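Local coordinates for Lin1909 protein (Listeria innocua, PDB 3FIJ), which is of unknown function but binds manganese and may hydrolyse gamma-glutamyl-gamma-aminobutyrate, with a class I glutamine amidotransferase-like fold, at residues A[4-9]-A[61-66]; A[65-70]-A[111-116]. All coordinates share one frame; numbering follows the deposited sequence.

Contacts 1 and 2 pair the strand 64-67 with its two neighbours in the parallel part of the central sheet, strand 6-10 in contact 1 and strand 111-114 in contact 2, and L65 and L66 take part in both. Each is buried, but the centre of contact 1 lies about 15 Å from the centre of the chain, that of contact 2 about 4 Å. Beyond its strand bonds, contact 1 is closed by an aspartate at the strands' N-terminal ends. Contact 2 instead runs off the C-terminal ends into glycines, a cysteine and an arginine beside the putative catalytic site. The two meet where I9 CG2 packs on T68 CG2, 3.6 Å apart.

Contact 1 of 2, residues A[4-9]-A[61-66]; sequences KPVIGI and LVDGLL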
ATOM      1  N   LYS A   4      10.868 -22.634 -38.346  1.00 39.57           N
ATOM      2  CA  LYS A   4      11.156 -22.962 -36.948  1.00 34.02           C
ATOM      3  C   LYS A   4      10.229 -23.953 -36.257  1.00 30.99           C
ATOM      4  O   LYS A   4       9.036 -24.025 -36.551  1.00 31.37           O
ATOM      5  CB  LYS A   4      11.167 -21.699 -36.093  1.00 34.11           C
ATOM      6  CG  LYS A   4      11.877 -20.514 -36.675  1.00 32.52           C
ATOM      7  CD  LYS A   4      11.770 -19.374 -35.688  1.00 32.85           C
ATOM      8  CE  LYS A   4      12.342 -18.100 -36.241  1.00 32.57           C
ATOM      9  NZ  LYS A   4      12.238 -17.059 -35.203  1.00 33.86           N
ATOM     10  N   PRO A   5      10.773 -24.724 -35.305  1.00 27.62           N
ATOM     11  CA  PRO A   5       9.975 -25.700 -34.565  1.00 25.14           C
ATOM     12  C   PRO A   5       9.002 -24.920 -33.669  1.00 24.14           C
ATOM     13  O   PRO A   5       9.387 -23.920 -33.053  1.00 22.73           O
ATOM     14  CB  PRO A   5      11.019 -26.437 -33.732  1.00 24.22           C
ATOM     15  CG  PRO A   5      12.273 -26.271 -34.514  1.00 26.55           C
ATOM     16  CD  PRO A   5      12.198 -24.848 -34.960  1.00 26.66           C
ATOM     17  N   VAL A   6       7.751 -25.361 -33.603  1.00 21.02           N
ATOM     18  CA  VAL A   6       6.764 -24.694 -32.764  1.00 18.56           C
ATOM     19  C   VAL A   6       6.799 -25.301 -31.365  1.00 17.30           C
ATOM     20  O   VAL A   6       6.777 -26.519 -31.210  1.00 19.46           O
ATOM     21  CB  VAL A   6       5.332 -24.847 -33.344  1.00 19.21           C
ATOM     22  CG1 VAL A   6       4.312 -24.309 -32.361  1.00 18.67           C
ATOM     23  CG2 VAL A   6       5.213 -24.100 -34.669  1.00 17.94           C
ATOM     24  N   ILE A   7       6.870 -24.453 -30.346  1.00 16.80           N
ATOM     25  CA  ILE A   7       6.893 -24.926 -28.966  1.00 16.08           C
ATOM     26  C   ILE A   7       5.666 -24.430 -28.197  1.00 16.12           C
ATOM     27  O   ILE A   7       5.475 -23.225 -28.002  1.00 15.79           O
ATOM     28  CB  ILE A   7       8.171 -24.451 -28.206  1.00 14.79           C
ATOM     29  CG1 ILE A   7       9.433 -24.957 -28.911  1.00 13.66           C
ATOM     30  CG2 ILE A   7       8.140 -24.967 -26.776  1.00 12.02           C
ATOM     31  CD1 ILE A   7       9.573 -26.477 -28.929  1.00 11.43           C
ATOM     32  N   GLY A   8       4.832 -25.369 -27.769  1.00 16.97           N
ATOM     33  CA  GLY A   8       3.651 -25.020 -27.005  1.00 15.24           C
ATOM     34  C   GLY A   8       4.083 -24.789 -25.570  1.00 16.13           C
ATOM     35  O   GLY A   8       4.617 -25.693 -24.922  1.00 14.08           O
ATOM     36  N   ILE A   9       3.883 -23.570 -25.082  1.00 15.09           N
ATOM     37  CA  ILE A   9       4.248 -23.231 -23.717  1.00 14.55           C
ATOM     38  C   ILE A   9       2.990 -23.184 -22.877  1.00 15.87           C
ATOM     39  O   ILE A   9       2.021 -22.504 -23.211  1.00 16.72           O
ATOM     40  CB  ILE A   9       4.930 -21.863 -23.619  1.00 14.21           C
ATOM     41  CG1 ILE A   9       6.224 -21.863 -24.436  1.00 11.10           C
ATOM     42  CG2 ILE A   9       5.173 -21.522 -22.146  1.00 12.40           C
ATOM     43  CD1 ILE A   9       6.989 -20.548 -24.371  1.00  9.71           C
ATOM     44  N   LEU A  61      -0.555 -29.045 -33.216  1.00 24.28           N
ATOM     45  CA  LEU A  61       0.100 -27.927 -33.883  1.00 24.76           C
ATOM     46  C   LEU A  61       1.447 -27.477 -33.337  1.00 22.51           C
ATOM     47  O   LEU A  61       1.992 -26.478 -33.792  1.00 21.98           O
ATOM     48  CB  LEU A  61      -0.847 -26.721 -34.034  1.00 28.83           C
ATOM     49  CG  LEU A  61      -1.636 -26.080 -32.898  1.00 30.57           C
ATOM     50  CD1 LEU A  61      -2.978 -26.747 -32.751  1.00 32.54           C
ATOM     51  CD2 LEU A  61      -0.818 -26.148 -31.633  1.00 33.87           C
ATOM     52  N   VAL A  62       2.003 -28.217 -32.386  1.00 20.95           N
ATOM     53  CA  VAL A  62       3.318 -27.864 -31.854  1.00 19.82           C
ATOM     54  C   VAL A  62       4.275 -29.026 -32.095  1.00 21.01           C
ATOM     55  O   VAL A  62       3.840 -30.158 -32.324  1.00 21.45           O
ATOM     56  CB  VAL A  62       3.283 -27.563 -30.325  1.00 19.41           C
ATOM     57  CG1 VAL A  62       2.093 -26.675 -29.993  1.00 17.89           C
ATOM     58  CG2 VAL A  62       3.243 -28.862 -29.525  1.00 18.61           C
ATOM     59  N   ASP A  63       5.573 -28.751 -32.039  1.00 20.73           N
ATOM     60  CA  ASP A  63       6.576 -29.794 -32.237  1.00 22.53           C
ATOM     61  C   ASP A  63       7.216 -30.193 -30.918  1.00 23.35           C
ATOM     62  O   ASP A  63       7.920 -31.199 -30.845  1.00 24.14           O
ATOM     63  CB  ASP A  63       7.655 -29.317 -33.210  1.00 23.07           C
ATOM     64  CG  ASP A  63       7.080 -28.932 -34.561  1.00 24.64           C
ATOM     65  OD1 ASP A  63       6.494 -29.820 -35.222  1.00 22.32           O
ATOM     66  OD2 ASP A  63       7.207 -27.744 -34.951  1.00 25.06           O
ATOM     67  N   GLY A  64       6.968 -29.397 -29.879  1.00 23.87           N
ATOM     68  CA  GLY A  64       7.525 -29.676 -28.565  1.00 22.77           C
ATOM     69  C   GLY A  64       6.665 -29.041 -27.490  1.00 23.10           C
ATOM     70  O   GLY A  64       6.003 -28.028 -27.743  1.00 23.46           O
ATOM     71  N   LEU A  65       6.677 -29.628 -26.294  1.00 21.97           N
ATOM     72  CA  LEU A  65       5.877 -29.139 -25.165  1.00 19.29           C
ATOM     73  C   LEU A  65       6.709 -28.662 -23.964  1.00 18.80           C
ATOM     74  O   LEU A  65       7.507 -29.420 -23.406  1.00 18.23           O
ATOM     75  CB  LEU A  65       4.921 -30.247 -24.710  1.00 19.83           C
ATOM     76  CG  LEU A  65       4.121 -30.027 -23.423  1.00 18.88           C
ATOM     77  CD1 LEU A  65       3.141 -28.867 -23.607  1.00 18.19           C
ATOM     78  CD2 LEU A  65       3.390 -31.310 -23.067  1.00 15.93           C
ATOM     79  N   LEU A  66       6.513 -27.407 -23.568  1.00 16.41           N
ATOM     80  CA  LEU A  66       7.225 -26.833 -22.429  1.00 14.96           C
ATOM     81  C   LEU A  66       6.250 -26.544 -21.273  1.00 15.92           C
ATOM     82  O   LEU A  66       5.373 -25.679 -21.385  1.00 15.48           O
ATOM     83  CB  LEU A  66       7.931 -25.537 -22.851  1.00 12.86           C
ATOM     84  CG  LEU A  66       8.651 -24.745 -21.744  1.00 14.34           C
ATOM     85  CD1 LEU A  66       9.752 -25.594 -21.114  1.00 14.58           C
ATOM     86  CD2 LEU A  66       9.249 -23.472 -22.329  1.00 13.97           C
TER
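V6 to I9 and G64 to L66 run side by side as neighbouring parallel strands, their axes 4.7 Å apart at closest approach and inclined by 30°. They belong to the parallel half of the central sheet of a class I glutamine amidotransferase-like fold. Helices 31-40 and 55-60 lie in the chain between them, as does strand 43-47, which bonds to the opposite edge of strand 6-10 through I7 and I9. I7 pairs with G64, G8 with L65 and I9 with L66. The backbone bonds pass through G8, whose N donates to G64 O at 2.9 Å while its O accepts from L66 N in an almost straight bond (177°). One step earlier, V6 O receives D63 N at 2.7 Å and, more weakly, G64 N.

D63 closes the N-terminal end. Its CG stands anti to its own carbonyl carbon (chi1 -59°), and OD2 reaches V6 N at 2.8 Å through the anti lone pair, so both backbone polar atoms of V6 are bound by D63. The V6 side chain crosses that of D63 at about a right angle and lays CG1 over L61 O and V62. V62 CG1 sits 3.8 Å from G8 CA, and I7 CD1 lies against the G64 backbone, 3.8 Å from G64 CA. On the face that carries I7, I9 and L66, helix 31-40 packs through I37 against all three. At the N-terminal end K4 O is hydrogen-bonded to Q57 of a second subunit. I9 and L66 extend alongside each other in the same direction, CG1 of I9 lying 4.0 Å from CD2 of L66.

Contact 2 of 2, residues A[65-70]-A[111-116]; sequences LLLTGG and IFAICR
The L66 and F112 side chains run alongside each other in the same direction, with L66 CD1 3.5 Å from F112 CD2 and against F112 O as well. The approach to the ring is oblique; I114 CG1 of the same strand sits over one ring face, displaced from the ring centre. On this face of the sheet, covered by helix 227-241, F112 CG is anti to the backbone N (chi1 -178°), F233 meets the ring edge-to-face, and L232 and L236 pack on it. L67 CB and A113 CB touch at 4.1 Å on the other face of the sheet, where V101 of helix 91-106 packs on L67.

Three backbone bonds set this register: F112 N to L65 O, L67 N to F112 O at 2.8 Å, and I114 N to L67 O. The strands are nearly parallel, 11° between their directions. Past them the chain enters C115, the N-cap of helix 116-124, with phi at +50°. This strand-turn-helix is consistent with the nucleophile elbow of class I glutamine amidotransferases; C115, H218 and E220 probably form a Cys-His-Glu triad, and the C115 side chain lies about 8 Å from the manganese ion.

Beyond the elbow R116, extended from CG to NE, runs along the G69-G70 loop, its CB 3.7 Å from G70 N and its CD 3.7 Å from T68 O. A water donates to T68 O at 2.6 Å and accepts a weak bond from R116 NE. The guanidinium's far end is fixed by salt bridges from NH2 to D94 and E97 of helix 91-106, while NH1 binds Q71 O. T68 OG1 is hydrogen-bonded to T10 O, at the end of strand 6-10, and Y33 OH is hydrogen-bonded to G69 N.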
ATOM      1  N   LEU A  65       6.677 -29.628 -26.294  1.00 21.97           N
ATOM      2  CA  LEU A  65       5.877 -29.139 -25.165  1.00 19.29           C
ATOM      3  C   LEU A  65       6.709 -28.662 -23.964  1.00 18.80           C
ATOM      4  O   LEU A  65       7.507 -29.420 -23.406  1.00 18.23           O
ATOM      5  CB  LEU A  65       4.921 -30.247 -24.710  1.00 19.83           C
ATOM      6  CG  LEU A  65       4.121 -30.027 -23.423  1.00 18.88           C
ATOM      7  CD1 LEU A  65       3.141 -28.867 -23.607  1.00 18.19           C
ATOM      8  CD2 LEU A  65       3.390 -31.310 -23.067  1.00 15.93           C
ATOM      9  N   LEU A  66       6.513 -27.407 -23.568  1.00 16.41           N
ATOM     10  CA  LEU A  66       7.225 -26.833 -22.429  1.00 14.96           C
ATOM     11  C   LEU A  66       6.250 -26.544 -21.273  1.00 15.92           C
ATOM     12  O   LEU A  66       5.373 -25.679 -21.385  1.00 15.48           O
ATOM     13  CB  LEU A  66       7.931 -25.537 -22.851  1.00 12.86           C
ATOM     14  CG  LEU A  66       8.651 -24.745 -21.744  1.00 14.34           C
ATOM     15  CD1 LEU A  66       9.752 -25.594 -21.114  1.00 14.58           C
ATOM     16  CD2 LEU A  66       9.249 -23.472 -22.329  1.00 13.97           C
ATOM     17  N   LEU A  67       6.393 -27.275 -20.170  1.00 15.46           N
ATOM     18  CA  LEU A  67       5.530 -27.079 -19.005  1.00 15.67           C
ATOM     19  C   LEU A  67       6.189 -26.095 -18.047  1.00 15.91           C
ATOM     20  O   LEU A  67       7.341 -26.278 -17.638  1.00 16.90           O
ATOM     21  CB  LEU A  67       5.268 -28.414 -18.305  1.00 17.99           C
ATOM     22  CG  LEU A  67       4.317 -29.346 -19.062  1.00 19.87           C
ATOM     23  CD1 LEU A  67       4.320 -30.739 -18.457  1.00 21.99           C
ATOM     24  CD2 LEU A  67       2.915 -28.749 -19.011  1.00 22.06           C
ATOM     25  N   THR A  68       5.446 -25.053 -17.689  1.00 15.37           N
ATOM     26  CA  THR A  68       5.948 -23.999 -16.824  1.00 13.99           C
ATOM     27  C   THR A  68       5.602 -24.117 -15.350  1.00 13.86           C
ATOM     28  O   THR A  68       4.853 -25.002 -14.926  1.00 11.76           O
ATOM     29  CB  THR A  68       5.448 -22.627 -17.302  1.00 15.52           C
ATOM     30  OG1 THR A  68       4.022 -22.574 -17.175  1.00 13.57           O
ATOM     31  CG2 THR A  68       5.830 -22.393 -18.766  1.00 14.85           C
ATOM     32  N   GLY A  69       6.162 -23.189 -14.578  1.00 15.35           N
ATOM     33  CA  GLY A  69       5.934 -23.151 -13.152  1.00 14.92           C
ATOM     34  C   GLY A  69       4.520 -22.696 -12.871  1.00 16.73           C
ATOM     35  O   GLY A  69       3.716 -22.507 -13.787  1.00 15.39           O
ATOM     36  N   GLY A  70       4.211 -22.519 -11.597  1.00 17.16           N
ATOM     37  CA  GLY A  70       2.885 -22.093 -11.221  1.00 18.44           C
ATOM     38  C   GLY A  70       2.509 -22.623  -9.853  1.00 19.56           C
ATOM     39  O   GLY A  70       3.365 -22.876  -9.006  1.00 19.69           O
ATOM     40  N   ILE A 111       9.328 -33.289 -24.444  1.00 18.60           N
ATOM     41  CA  ILE A 111       8.705 -32.579 -23.330  1.00 16.06           C
ATOM     42  C   ILE A 111       9.769 -32.055 -22.365  1.00 15.47           C
ATOM     43  O   ILE A 111      10.632 -32.810 -21.927  1.00 14.72           O
ATOM     44  CB  ILE A 111       7.797 -33.533 -22.515  1.00 17.53           C
ATOM     45  CG1 ILE A 111       6.725 -34.129 -23.425  1.00 17.34           C
ATOM     46  CG2 ILE A 111       7.207 -32.805 -21.288  1.00 12.43           C
ATOM     47  CD1 ILE A 111       5.920 -35.253 -22.772  1.00 19.20           C
ATOM     48  N   PHE A 112       9.700 -30.765 -22.046  1.00 14.79           N
ATOM     49  CA  PHE A 112      10.615 -30.134 -21.098  1.00 13.86           C
ATOM     50  C   PHE A 112       9.716 -29.526 -20.012  1.00 13.35           C
ATOM     51  O   PHE A 112       8.856 -28.684 -20.289  1.00 12.80           O
ATOM     52  CB  PHE A 112      11.473 -29.056 -21.805  1.00 13.64           C
ATOM     53  CG  PHE A 112      12.504 -28.382 -20.906  1.00 11.51           C
ATOM     54  CD1 PHE A 112      13.091 -29.066 -19.840  1.00 10.85           C
ATOM     55  CD2 PHE A 112      12.885 -27.063 -21.136  1.00  9.72           C
ATOM     56  CE1 PHE A 112      14.048 -28.442 -19.008  1.00  7.68           C
ATOM     57  CE2 PHE A 112      13.841 -26.435 -20.314  1.00  9.76           C
ATOM     58  CZ  PHE A 112      14.419 -27.130 -19.246  1.00  6.22           C
ATOM     59  N   ALA A 113       9.904 -29.975 -18.777  1.00 13.47           N
ATOM     60  CA  ALA A 113       9.100 -29.489 -17.664  1.00 13.44           C
ATOM     61  C   ALA A 113       9.939 -28.724 -16.643  1.00 12.85           C
ATOM     62  O   ALA A 113      11.040 -29.143 -16.283  1.00 11.87           O
ATOM     63  CB  ALA A 113       8.402 -30.657 -16.991  1.00 15.22           C
ATOM     64  N   ILE A 114       9.398 -27.606 -16.169  1.00 11.80           N
ATOM     65  CA  ILE A 114      10.081 -26.767 -15.201  1.00 10.82           C
ATOM     66  C   ILE A 114       9.282 -26.558 -13.904  1.00 12.34           C
ATOM     67  O   ILE A 114       8.079 -26.272 -13.942  1.00 12.32           O
ATOM     68  CB  ILE A 114      10.420 -25.388 -15.844  1.00  9.04           C
ATOM     69  CG1 ILE A 114      11.556 -25.563 -16.867  1.00 11.95           C
ATOM     70  CG2 ILE A 114      10.790 -24.375 -14.770  1.00  6.78           C
ATOM     71  CD1 ILE A 114      11.867 -24.316 -17.697  1.00 12.93           C
ATOM     72  N   CYS A 115       9.967 -26.695 -12.767  1.00 12.49           N
ATOM     73  CA  CYS A 115       9.373 -26.514 -11.440  1.00 12.74           C
ATOM     74  C   CYS A 115       8.087 -27.328 -11.328  1.00 11.65           C
ATOM     75  O   CYS A 115       8.116 -28.550 -11.375  1.00 12.52           O
ATOM     76  CB  CYS A 115       9.084 -25.025 -11.188  1.00 11.89           C
ATOM     77  SG  CYS A 115       8.841 -24.601  -9.446  1.00 14.27           S
ATOM     78  N   ARG A 116       6.966 -26.644 -11.168  1.00 12.63           N
ATOM     79  CA  ARG A 116       5.660 -27.289 -11.090  1.00 14.96           C
ATOM     80  C   ARG A 116       5.533 -28.348 -12.190  1.00 16.30           C
ATOM     81  O   ARG A 116       5.071 -29.472 -11.955  1.00 16.31           O
ATOM     82  CB  ARG A 116       4.574 -26.233 -11.271  1.00 15.29           C
ATOM     83  CG  ARG A 116       3.247 -26.793 -11.715  1.00 17.78           C
ATOM     84  CD  ARG A 116       2.380 -25.708 -12.326  1.00 18.26           C
ATOM     85  NE  ARG A 116       1.305 -26.318 -13.092  1.00 21.99           N
ATOM     86  CZ  ARG A 116       0.224 -26.864 -12.551  1.00 19.54           C
ATOM     87  NH1 ARG A 116       0.072 -26.857 -11.235  1.00 16.73           N
ATOM     88  NH2 ARG A 116      -0.680 -27.446 -13.329  1.00 20.13           N
TER
HETATM   89  O   HOH W   1       3.361 -27.162 -15.253  1.00  8.30           O